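Regulatory protein YycH-like domain-containing protein (Eubacterium rectale, PDB 5COZ) is of unknown function but is probably an exported bacterial lipoprotein with a domain resembling the regulatory protein YycH. Local coordinates at residues Asn14-Val19 with Cys37-Lys42; Gln33-Val38 with Ser47-Trp52; Gly271-Pro276 with Ile317-Val322; Tyr324-Gln329 with Lys340-Asp345. One frame throughout, in Å; residues are numbered along the deposited sequence. Where two conformers were deposited one is given.

Contact 1 (Asn14-Val19 with Cys37-Lys42); sequences NDYENV and CVVNDK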
# COMPACT_ATOMS: atom_id res chain seq x y z
N ASN A 14 18.69 17.45 -13.44
CA ASN A 14 18.87 16.02 -13.69
C ASN A 14 20.32 15.53 -13.41
O ASN A 14 20.64 14.42 -13.79
CB ASN A 14 18.43 15.67 -15.12
CG ASN A 14 16.98 15.99 -15.40
OD1 ASN A 14 16.06 15.33 -14.90
ND2 ASN A 14 16.75 17.04 -16.18
N ASP A 15 21.17 16.32 -12.73
CA ASP A 15 22.53 15.85 -12.36
C ASP A 15 22.43 15.12 -11.01
O ASP A 15 21.73 15.61 -10.13
CB ASP A 15 23.53 17.02 -12.33
CG ASP A 15 24.83 16.71 -11.62
OD1 ASP A 15 25.74 16.17 -12.27
OD2 ASP A 15 24.94 17.05 -10.42
N TYR A 16 23.13 13.98 -10.83
CA TYR A 16 23.03 13.18 -9.59
C TYR A 16 23.46 13.95 -8.32
O TYR A 16 22.74 13.91 -7.32
CB TYR A 16 23.79 11.84 -9.71
CG TYR A 16 23.88 11.04 -8.42
CD1 TYR A 16 22.73 10.62 -7.75
CD2 TYR A 16 25.11 10.66 -7.90
CE1 TYR A 16 22.80 9.88 -6.57
CE2 TYR A 16 25.20 9.92 -6.72
CZ TYR A 16 24.04 9.54 -6.06
OH TYR A 16 24.15 8.80 -4.90
N GLU A 17 24.58 14.68 -8.35
CA GLU A 17 25.00 15.45 -7.18
C GLU A 17 24.01 16.55 -6.83
O GLU A 17 23.78 16.80 -5.65
CB GLU A 17 26.41 16.04 -7.39
CG GLU A 17 27.52 15.01 -7.22
CD GLU A 17 27.62 14.31 -5.87
OE1 GLU A 17 27.45 14.97 -4.82
OE2 GLU A 17 27.90 13.09 -5.87
N ASN A 18 23.38 17.19 -7.84
CA ASN A 18 22.36 18.21 -7.62
C ASN A 18 21.11 17.58 -7.01
O ASN A 18 20.45 18.18 -6.13
CB ASN A 18 22.00 18.93 -8.93
CG ASN A 18 23.00 19.98 -9.32
OD1 ASN A 18 23.81 20.45 -8.51
ND2 ASN A 18 22.97 20.37 -10.58
N VAL A 19 20.79 16.36 -7.46
CA VAL A 19 19.64 15.62 -6.93
C VAL A 19 19.90 15.32 -5.44
O VAL A 19 19.01 15.54 -4.60
CB VAL A 19 19.34 14.34 -7.76
CG1 VAL A 19 18.48 13.35 -6.98
CG2 VAL A 19 18.69 14.70 -9.10
N CYS A 37 17.51 11.42 -12.52
CA CYS A 37 18.91 11.58 -12.91
C CYS A 37 19.51 10.23 -13.26
O CYS A 37 19.06 9.19 -12.77
CB CYS A 37 19.72 12.26 -11.81
SG CYS A 37 19.79 11.32 -10.27
N VAL A 38 20.56 10.27 -14.05
CA VAL A 38 21.34 9.09 -14.37
C VAL A 38 22.51 9.03 -13.40
O VAL A 38 23.16 10.04 -13.15
CB VAL A 38 21.83 9.20 -15.84
CG1 VAL A 38 22.98 8.24 -16.13
CG2 VAL A 38 20.67 8.99 -16.81
N VAL A 39 22.78 7.86 -12.83
CA VAL A 39 23.96 7.69 -11.99
C VAL A 39 25.09 7.17 -12.87
O VAL A 39 26.18 7.75 -12.90
CB VAL A 39 23.72 6.79 -10.77
CG1 VAL A 39 25.01 6.59 -9.98
CG2 VAL A 39 22.62 7.38 -9.89
N ASN A 40 24.83 6.08 -13.62
CA ASN A 40 25.80 5.55 -14.58
C ASN A 40 24.99 4.79 -15.64
O ASN A 40 23.75 4.77 -15.54
CB ASN A 40 26.89 4.72 -13.91
CG ASN A 40 26.41 3.51 -13.16
OD1 ASN A 40 25.56 2.75 -13.63
ND2 ASN A 40 26.99 3.27 -12.00
N ASP A 41 25.66 4.16 -16.62
CA ASP A 41 24.90 3.55 -17.72
C ASP A 41 24.11 2.29 -17.31
O ASP A 41 23.40 1.74 -18.15
CB ASP A 41 25.80 3.27 -18.93
CG ASP A 41 26.97 2.34 -18.68
OD1 ASP A 41 26.98 1.67 -17.62
OD2 ASP A 41 27.87 2.28 -19.53
N LYS A 42 24.17 1.87 -16.04
CA LYS A 42 23.40 0.71 -15.59
C LYS A 42 22.54 1.06 -14.37
O LYS A 42 21.89 0.17 -13.84
CB LYS A 42 24.34 -0.46 -15.25
CG LYS A 42 25.09 -1.00 -16.48
CD LYS A 42 25.84 -2.24 -16.08
CE LYS A 42 26.79 -2.80 -17.10
NZ LYS A 42 27.04 -4.25 -16.90
O HOH W 1 21.07 12.63 -15.58
O HOH W 2 24.23 12.48 -13.03
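Tyr-16 and Val-39 make the broad apolar part of this contact. Val-39 CG2 lies over one face of the Tyr-16 ring, shifted toward the rim, with Tyr-16 CD1 at 3.9 Å. It is a CH-pi contact, with the methyl carbon 20° off the ring normal. Cys-37 SG meets the same ring at its edge, also 3.9 Å from Tyr-16 CD1, in a sulfur-aromatic contact. The sulfur sits between the backbone N and the carbonyl carbon of its own residue (chi1 62°). There it also packs on Val-19, with Val-19 CG2 3.7 Å from Cys-37 SG. Packing is tight beside it, where Asn-14 O is 3.1 Å from Cys-37 CB.

The polar part runs through water, since no direct hydrogen bond joins the segments. One water donates to Asn-14 O (2.6 Å) and accepts from Val-38 N. A second accepts from Tyr-16 N (2.9 Å from its oxygen) and donates to Val-38 O. The two waters thus bridge Val-38 N to Asn-14, just before the helix, and Val-38 O to Tyr-16 in its first turn.

Asp-15 is the N-cap of that helix, and its OD2 accepts from Asn-18 N.

The contact lays the first turn of helix 16-22 on the end of strand 34-40. Ile-45 of the paired strand 43-50 touches Tyr-16, Cys-37 and Val-39. Helix 276-288 packs alongside, through Ser-281 and Val-284 on Tyr-16 and Val-284 and Lys-288 on Val-39.

Contact 2 (Gln33-Val38 with Ser47-Trp52); sequences QNIKCV and SEINIW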
# COMPACT_ATOMS: atom_id res chain seq x y z
N GLN A 33 9.07 16.39 -4.77
CA GLN A 33 8.14 15.25 -4.78
C GLN A 33 8.57 14.21 -5.84
O GLN A 33 8.10 13.07 -5.82
CB GLN A 33 6.72 15.72 -5.05
CG GLN A 33 6.08 16.41 -3.84
CD GLN A 33 4.63 16.73 -4.11
OE1 GLN A 33 4.30 17.49 -5.02
NE2 GLN A 33 3.74 16.16 -3.31
N ASN A 34 9.45 14.61 -6.76
CA ASN A 34 9.96 13.72 -7.81
C ASN A 34 11.39 14.10 -8.11
O ASN A 34 11.75 15.29 -8.05
CB ASN A 34 9.10 13.84 -9.09
CG ASN A 34 7.65 13.46 -8.87
OD1 ASN A 34 7.25 12.28 -8.94
ND2 ASN A 34 6.82 14.43 -8.51
N ILE A 35 12.22 13.10 -8.42
CA ILE A 35 13.62 13.33 -8.81
C ILE A 35 13.93 12.46 -10.02
O ILE A 35 13.36 11.37 -10.17
CB ILE A 35 14.62 13.05 -7.66
CG1 ILE A 35 14.49 11.59 -7.14
CG2 ILE A 35 14.44 14.07 -6.52
CD1 ILE A 35 15.60 11.14 -6.18
N LYS A 36 14.85 12.91 -10.88
CA LYS A 36 15.22 12.12 -12.05
C LYS A 36 16.67 12.44 -12.41
O LYS A 36 17.03 13.61 -12.54
CB LYS A 36 14.28 12.40 -13.25
CG LYS A 36 14.60 11.50 -14.45
CD LYS A 36 13.57 11.66 -15.58
CE LYS A 36 13.89 10.84 -16.81
NZ LYS A 36 13.63 9.38 -16.62
N CYS A 37 17.51 11.42 -12.52
CA CYS A 37 18.91 11.58 -12.91
C CYS A 37 19.51 10.23 -13.26
O CYS A 37 19.06 9.19 -12.77
CB CYS A 37 19.72 12.26 -11.81
SG CYS A 37 19.79 11.32 -10.27
N VAL A 38 20.56 10.27 -14.05
CA VAL A 38 21.34 9.09 -14.37
C VAL A 38 22.51 9.03 -13.40
O VAL A 38 23.16 10.04 -13.15
CB VAL A 38 21.83 9.20 -15.84
CG1 VAL A 38 22.98 8.24 -16.13
CG2 VAL A 38 20.67 8.99 -16.81
N SER A 47 12.25 8.75 -9.72
CA SER A 47 11.62 8.42 -8.47
C SER A 47 10.70 9.43 -7.86
O SER A 47 10.97 10.62 -7.87
CB SER A 47 12.76 8.18 -7.48
OG SER A 47 12.38 7.72 -6.19
N GLU A 48 9.62 8.92 -7.26
CA GLU A 48 8.76 9.70 -6.39
C GLU A 48 9.50 9.84 -5.06
O GLU A 48 10.28 8.95 -4.68
CB GLU A 48 7.43 8.98 -6.16
CG GLU A 48 6.49 9.02 -7.35
CD GLU A 48 5.10 8.53 -6.99
OE1 GLU A 48 4.94 7.31 -6.78
OE2 GLU A 48 4.19 9.38 -6.82
N ILE A 49 9.26 10.95 -4.36
CA ILE A 49 9.74 11.19 -3.01
C ILE A 49 8.50 11.34 -2.16
O ILE A 49 7.69 12.22 -2.44
CB ILE A 49 10.64 12.44 -2.92
CG1 ILE A 49 11.82 12.39 -3.93
CG2 ILE A 49 11.12 12.68 -1.47
CD1 ILE A 49 12.85 11.27 -3.66
N ASN A 50 8.33 10.47 -1.17
CA ASN A 50 7.11 10.50 -0.34
C ASN A 50 7.42 10.70 1.11
O ASN A 50 7.98 9.80 1.78
CB ASN A 50 6.34 9.20 -0.51
CG ASN A 50 5.51 9.14 -1.76
OD1 ASN A 50 4.86 10.13 -2.12
ND2 ASN A 50 5.44 7.96 -2.38
N ILE A 51 7.08 11.91 1.63
CA ILE A 51 7.21 12.18 3.06
C ILE A 51 5.80 12.35 3.66
O ILE A 51 5.65 12.64 4.84
CB ILE A 51 8.20 13.32 3.43
CG1 ILE A 51 7.90 14.66 2.72
CG2 ILE A 51 9.61 12.84 3.09
CD1 ILE A 51 6.81 15.50 3.41
N TRP A 52 4.76 12.19 2.81
CA TRP A 52 3.37 12.07 3.25
C TRP A 52 2.98 13.31 4.06
O TRP A 52 3.26 14.42 3.59
CB TRP A 52 3.18 10.73 4.01
CG TRP A 52 3.70 9.56 3.21
CD1 TRP A 52 4.91 8.93 3.37
CD2 TRP A 52 3.04 8.90 2.12
NE1 TRP A 52 5.03 7.90 2.45
CE2 TRP A 52 3.90 7.87 1.66
CE3 TRP A 52 1.83 9.13 1.44
CZ2 TRP A 52 3.56 7.04 0.58
CZ3 TRP A 52 1.48 8.29 0.39
CH2 TRP A 52 2.36 7.29 -0.06
O HOH W 3 4.43 13.44 -2.43
O HOH W 4 4.23 11.79 -8.08
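Gln-33 O accepts from Ile-49 N at 2.8 Å. Next comes Asn-34, a non-hydrogen-bonded pair with Glu-48. Their side chains lie side by side and point the same way, with Asn-34 OD1 3.7 Å from Glu-48 CG. The amide and carboxylate planes are only 15° apart. One water donates to both Asn-34 OD1 and Glu-48 OE2 and so links the two tips. The carboxylate has stronger partners in Lys-186 and Arg-155, which form salt bridges with it.

Strands 34-40 and 43-50 form an antiparallel beta hairpin, and Ile-35 with Ser-47 is its hydrogen-bonded pair here. Ile-35 N donates to Ser-47 O at 2.8 Å, and Ser-47 N donates back to Ile-35 O at 2.9 Å. On this face Ile-35 CG1 lies 3.8 Å from Ser-47 CB. Beyond it, Ile-35 CD1 touches Ile-49 CD1 at 3.7 Å, the two side chains crossing at about a right angle. Val-19 of helix 16-22 packs on Ile-35, and Leu-23 touches Ile-49. Further on, Lys-36 NZ forms a salt bridge with Asp-46, the residue just before Ser-47.

Contact 3 (Gly271-Pro276 with Ile317-Val322); sequences GEILHP and IKPVWV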
# COMPACT_ATOMS: atom_id res chain seq x y z
N GLY A 271 13.30 11.19 18.00
CA GLY A 271 14.58 11.63 17.50
C GLY A 271 14.44 12.20 16.13
O GLY A 271 13.40 12.05 15.48
N GLU A 272 15.52 12.80 15.65
CA GLU A 272 15.57 13.36 14.32
C GLU A 272 15.97 12.27 13.35
O GLU A 272 16.91 11.52 13.61
CB GLU A 272 16.63 14.47 14.32
CG GLU A 272 16.60 15.34 13.09
CD GLU A 272 17.37 16.64 13.24
OE1 GLU A 272 17.73 17.00 14.38
OE2 GLU A 272 17.61 17.30 12.21
N ILE A 273 15.24 12.17 12.25
CA ILE A 273 15.59 11.21 11.21
C ILE A 273 16.56 11.84 10.24
O ILE A 273 16.71 13.06 10.19
CB ILE A 273 14.34 10.66 10.47
CG1 ILE A 273 13.64 11.77 9.63
CG2 ILE A 273 13.39 9.97 11.48
CD1 ILE A 273 12.57 11.22 8.71
N LEU A 274 17.22 11.00 9.46
CA LEU A 274 18.12 11.44 8.41
C LEU A 274 17.35 12.07 7.27
O LEU A 274 16.24 11.63 6.96
CB LEU A 274 18.86 10.20 7.86
CG LEU A 274 19.93 9.61 8.77
CD1 LEU A 274 20.41 8.28 8.22
CD2 LEU A 274 21.11 10.58 8.94
N HIS A 275 17.98 13.03 6.59
CA HIS A 275 17.42 13.55 5.35
C HIS A 275 17.52 12.45 4.31
O HIS A 275 18.44 11.62 4.37
CB HIS A 275 18.19 14.79 4.87
CG HIS A 275 18.10 15.97 5.80
ND1 HIS A 275 18.84 17.11 5.55
CD2 HIS A 275 17.37 16.16 6.92
CE1 HIS A 275 18.57 17.95 6.54
NE2 HIS A 275 17.66 17.45 7.37
N PRO A 276 16.65 12.45 3.29
CA PRO A 276 16.70 11.34 2.33
C PRO A 276 17.94 11.38 1.43
O PRO A 276 18.28 10.36 0.81
CB PRO A 276 15.39 11.47 1.54
CG PRO A 276 14.98 12.94 1.71
CD PRO A 276 15.47 13.32 3.10
N ILE A 317 6.73 0.44 16.84
CA ILE A 317 6.51 1.20 15.61
C ILE A 317 7.68 2.17 15.47
O ILE A 317 7.94 2.95 16.41
CB ILE A 317 5.13 1.88 15.58
CG1 ILE A 317 4.90 2.62 14.25
CG2 ILE A 317 4.83 2.80 16.81
CD1 ILE A 317 3.45 3.06 14.03
N LYS A 318 8.45 2.06 14.36
CA LYS A 318 9.65 2.89 14.22
C LYS A 318 9.72 3.40 12.81
O LYS A 318 9.33 2.68 11.88
CB LYS A 318 10.92 2.05 14.52
CG LYS A 318 10.94 1.53 15.98
CD LYS A 318 12.21 0.76 16.30
CE LYS A 318 13.41 1.69 16.45
NZ LYS A 318 14.69 0.94 16.63
N PRO A 319 10.24 4.62 12.60
CA PRO A 319 10.30 5.13 11.22
C PRO A 319 11.42 4.49 10.43
O PRO A 319 12.53 4.24 10.96
CB PRO A 319 10.57 6.63 11.41
CG PRO A 319 11.36 6.70 12.72
CD PRO A 319 10.72 5.63 13.58
N VAL A 320 11.14 4.29 9.16
CA VAL A 320 12.10 3.75 8.20
C VAL A 320 12.05 4.58 6.93
O VAL A 320 11.01 5.16 6.59
CB VAL A 320 11.84 2.23 7.88
CG1 VAL A 320 12.08 1.37 9.11
CG2 VAL A 320 10.44 1.98 7.29
N TRP A 321 13.17 4.60 6.20
CA TRP A 321 13.21 5.07 4.82
C TRP A 321 13.23 3.84 3.92
O TRP A 321 14.10 2.98 4.11
CB TRP A 321 14.46 5.93 4.56
CG TRP A 321 14.38 7.32 5.10
CD1 TRP A 321 15.11 7.84 6.13
CD2 TRP A 321 13.64 8.41 4.54
NE1 TRP A 321 14.84 9.18 6.27
CE2 TRP A 321 13.96 9.56 5.29
CE3 TRP A 321 12.72 8.52 3.48
CZ2 TRP A 321 13.41 10.82 5.01
CZ3 TRP A 321 12.18 9.77 3.19
CH2 TRP A 321 12.52 10.90 3.96
N VAL A 322 12.25 3.73 3.02
CA VAL A 322 12.16 2.60 2.10
C VAL A 322 12.55 3.09 0.73
O VAL A 322 12.06 4.13 0.29
CB VAL A 322 10.74 1.97 2.07
CG1 VAL A 322 10.77 0.69 1.23
CG2 VAL A 322 10.26 1.66 3.48
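From Ile-273 to Pro-276 the backbone runs nearly parallel to Pro-319 to Trp-321, 17° apart in direction, with Pro-276 CA 7.6 Å from Trp-321 CA, so side chains fill the gap. Trp-321 does most of this. Its NE1 donates to Leu-274 O at 2.9 Å. The bond is bent, 134° at the hydrogen, and the oxygen is tilted somewhat out of the indole plane. Leu-274 O also lies 3.5 Å from Trp-321 CZ2, near the ring edge.

Pro-276 covers one face of the six-membered ring. Its CB lies 4.0 Å from the centroid of that Trp-321 ring, in a CH-pi contact shifted toward the rim. Pro-276 CD adds a touch at 3.8 Å on Trp-321 CZ2.

Ile-273 uses two branches. CG1 stands between the backbone N and the carbonyl carbon (chi1 68°), and the CD1 it carries meets Trp-321 CZ2 at 3.8 Å, the side chains crossing at about a right angle. The other branch, CG2, meets Pro-319 CG at 4.0 Å.

His-275 points away, with its ND1 hydrogen-bonded to Asp-24 and its ring against Tyr-57. Leu-303 also packs on Ile-273, Val-59 on Pro-319 and Ile-51 on Trp-321.

The segment 271-276 links strand 262-272 to helix 276-288, and the contact holds this link against strand 314-330. The chemistry is apolar but for one bond. That bond gives the buried indole N-H a carbonyl partner and helps fix the rotation of the ring under Pro-276.

Contact 4 (Tyr324-Gln329 with Lys340-Asp345); sequences YYYQNQ and KMALYD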
# COMPACT_ATOMS: atom_id res chain seq x y z
N TYR A 324 12.31 1.85 -3.12
CA TYR A 324 11.73 0.89 -4.05
C TYR A 324 12.45 1.05 -5.36
O TYR A 324 12.67 2.19 -5.81
CB TYR A 324 10.22 1.16 -4.23
CG TYR A 324 9.44 1.09 -2.94
CD1 TYR A 324 9.22 2.23 -2.17
CD2 TYR A 324 8.81 -0.10 -2.55
CE1 TYR A 324 8.43 2.19 -1.01
CE2 TYR A 324 8.03 -0.15 -1.39
CZ TYR A 324 7.81 1.00 -0.65
OH TYR A 324 7.07 0.95 0.50
N TYR A 325 12.87 -0.09 -5.96
CA TYR A 325 13.59 -0.01 -7.22
C TYR A 325 13.29 -1.21 -8.08
O TYR A 325 12.83 -2.22 -7.58
CB TYR A 325 15.12 0.13 -6.96
CG TYR A 325 15.76 -1.11 -6.37
CD1 TYR A 325 15.78 -1.33 -5.00
CD2 TYR A 325 16.40 -2.04 -7.19
CE1 TYR A 325 16.40 -2.46 -4.45
CE2 TYR A 325 17.02 -3.18 -6.66
CZ TYR A 325 17.00 -3.39 -5.29
OH TYR A 325 17.64 -4.51 -4.78
N TYR A 326 13.62 -1.10 -9.37
CA TYR A 326 13.49 -2.21 -10.30
C TYR A 326 14.86 -2.71 -10.70
O TYR A 326 15.78 -1.90 -10.84
CB TYR A 326 12.78 -1.76 -11.59
CG TYR A 326 11.37 -1.31 -11.39
CD1 TYR A 326 10.35 -2.23 -11.12
CD2 TYR A 326 11.02 0.04 -11.54
CE1 TYR A 326 9.03 -1.82 -10.96
CE2 TYR A 326 9.69 0.46 -11.36
CZ TYR A 326 8.70 -0.48 -11.09
OH TYR A 326 7.39 -0.08 -10.90
N GLN A 327 14.99 -4.01 -10.92
CA GLN A 327 16.21 -4.55 -11.50
C GLN A 327 15.82 -5.43 -12.67
O GLN A 327 14.95 -6.28 -12.55
CB GLN A 327 17.08 -5.31 -10.50
CG GLN A 327 18.40 -5.76 -11.13
CD GLN A 327 19.38 -6.27 -10.10
OE1 GLN A 327 19.02 -7.01 -9.18
NE2 GLN A 327 20.63 -5.85 -10.23
N ASN A 328 16.52 -5.24 -13.78
CA ASN A 328 16.26 -5.95 -15.03
C ASN A 328 17.08 -7.24 -15.02
O ASN A 328 18.23 -7.26 -15.48
CB ASN A 328 16.62 -5.02 -16.18
CG ASN A 328 16.01 -5.40 -17.48
OD1 ASN A 328 15.13 -6.29 -17.55
ND2 ASN A 328 16.46 -4.74 -18.56
N GLN A 329 16.51 -8.28 -14.42
CA GLN A 329 17.24 -9.52 -14.17
C GLN A 329 17.14 -10.54 -15.28
O GLN A 329 16.11 -10.67 -15.93
CB GLN A 329 16.75 -10.14 -12.86
CG GLN A 329 17.07 -9.26 -11.66
CD GLN A 329 16.69 -9.90 -10.33
OE1 GLN A 329 16.02 -10.94 -10.27
NE2 GLN A 329 17.13 -9.25 -9.25
N LYS A 340 11.76 -7.35 -15.51
CA LYS A 340 11.87 -6.20 -14.62
C LYS A 340 11.30 -6.57 -13.26
O LYS A 340 10.08 -6.69 -13.10
CB LYS A 340 11.12 -5.02 -15.26
CG LYS A 340 11.28 -3.67 -14.61
CD LYS A 340 10.41 -2.72 -15.40
CE LYS A 340 10.23 -1.41 -14.74
NZ LYS A 340 9.29 -0.55 -15.50
N MSE A 341 12.18 -6.76 -12.29
CA MSE A 341 11.79 -7.18 -10.95
C MSE A 341 11.62 -6.02 -10.02
O MSE A 341 12.51 -5.18 -9.92
CB MSE A 341 12.87 -8.12 -10.36
CG MSE A 341 13.14 -9.36 -11.20
SE MSE A 341 11.56 -10.52 -11.44
CE MSE A 341 11.43 -11.17 -9.87
N ALA A 342 10.52 -5.99 -9.27
CA ALA A 342 10.22 -4.94 -8.29
C ALA A 342 10.84 -5.35 -6.94
O ALA A 342 10.44 -6.36 -6.36
CB ALA A 342 8.72 -4.78 -8.17
N LEU A 343 11.83 -4.55 -6.46
CA LEU A 343 12.58 -4.87 -5.27
C LEU A 343 12.58 -3.67 -4.32
O LEU A 343 12.02 -2.61 -4.65
CB LEU A 343 14.01 -5.23 -5.69
CG LEU A 343 14.13 -6.46 -6.62
CD1 LEU A 343 15.53 -6.56 -7.20
CD2 LEU A 343 13.79 -7.76 -5.87
N TYR A 344 13.15 -3.85 -3.12
CA TYR A 344 13.16 -2.73 -2.19
C TYR A 344 14.27 -2.94 -1.16
O TYR A 344 14.72 -4.06 -0.92
CB TYR A 344 11.78 -2.57 -1.50
CG TYR A 344 11.48 -3.69 -0.53
CD1 TYR A 344 11.07 -4.94 -0.99
CD2 TYR A 344 11.58 -3.50 0.84
CE1 TYR A 344 10.87 -6.00 -0.10
CE2 TYR A 344 11.33 -4.54 1.73
CZ TYR A 344 10.99 -5.79 1.26
OH TYR A 344 10.78 -6.78 2.18
N ASP A 345 14.66 -1.81 -0.54
CA ASP A 345 15.61 -1.78 0.56
C ASP A 345 15.00 -0.95 1.67
O ASP A 345 14.17 -0.07 1.42
CB ASP A 345 16.96 -1.22 0.11
CG ASP A 345 17.81 -2.28 -0.59
OD1 ASP A 345 18.03 -3.37 0.01
OD2 ASP A 345 18.29 -2.01 -1.72
O HOH W 5 17.12 -5.36 -2.12
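Lys-340 lies over Tyr-326. Its CE sits above the centre of one ring face, 3.5 Å from the centroid of the Tyr-326 ring, as a CH-pi contact. NZ follows at 4.3 Å from the same centroid and makes a cation-pi contact. With CG anti to the backbone N (chi1 -171°) and the chain extended beyond, the lysine reaches across the ring face. Leu-343 CB covers one face of the Tyr-325 ring, nearest to Tyr-325 CZ at 3.5 Å. Asp-345 OD2 lies 3.4 Å from Tyr-325 CE1. Gln-329 crosses the selenomethionine Met-341 at about a right angle, with Gln-329 OE1 3.4 Å from Met-341 CG. It also meets Leu-343 tip to tip, Gln-329 NE2 being 3.7 Å from Leu-343 CD1.

These side chains sit on a beta hairpin of strands 314-330 and 338-348. Tyr-325 with Leu-343 and Gln-327 with Met-341 are its hydrogen-bonded pairs, two backbone bonds each. Tyr-324 with Tyr-344, Tyr-326 with Ala-342 and Asn-328 with Lys-340 are non-hydrogen-bonded pairs.

Further out, a water in the plane of the Tyr-325 ring bonds to Tyr-325 OH at 2.8 Å and donates to Tyr-344 O. Gln-329 NE2 donates to Gln-327 OE1 at 2.9 Å, which fixes the amide of Gln-329. Gln-327 NE2 in turn donates to Gly-294 O, and Tyr-326 OH is hydrogen-bonded to Asn-149 ND2. Asp-345 OD2 forms a salt bridge with Lys-286 of helix 276-288. Glu-283 lies close to that carboxylate, which would probably raise its proton affinity, while Lys-286 would offset this.

In the fold
All four contacts reach the same mixed sheet. Contacts 1 and 2 share strand 34-40, and contacts 3 and 4 share strand 314-330. Contact 3 is the buried one, and mostly apolar. Contact 1 lies farthest out, about 28 Å between its centre and that of the chain, and uses water where the others use direct bonds. Contacts 2 and 4 are both hairpins, partly buried, but contact 4 buries about twice the area and is rich in tyrosines. Neighbours also touch: Val-19 meets Ile-35 between contacts 1 and 2, Ile-51 meets Trp-321 between 2 and 3, and Val-322 meets Tyr-344 and Asp-345 between 3 and 4.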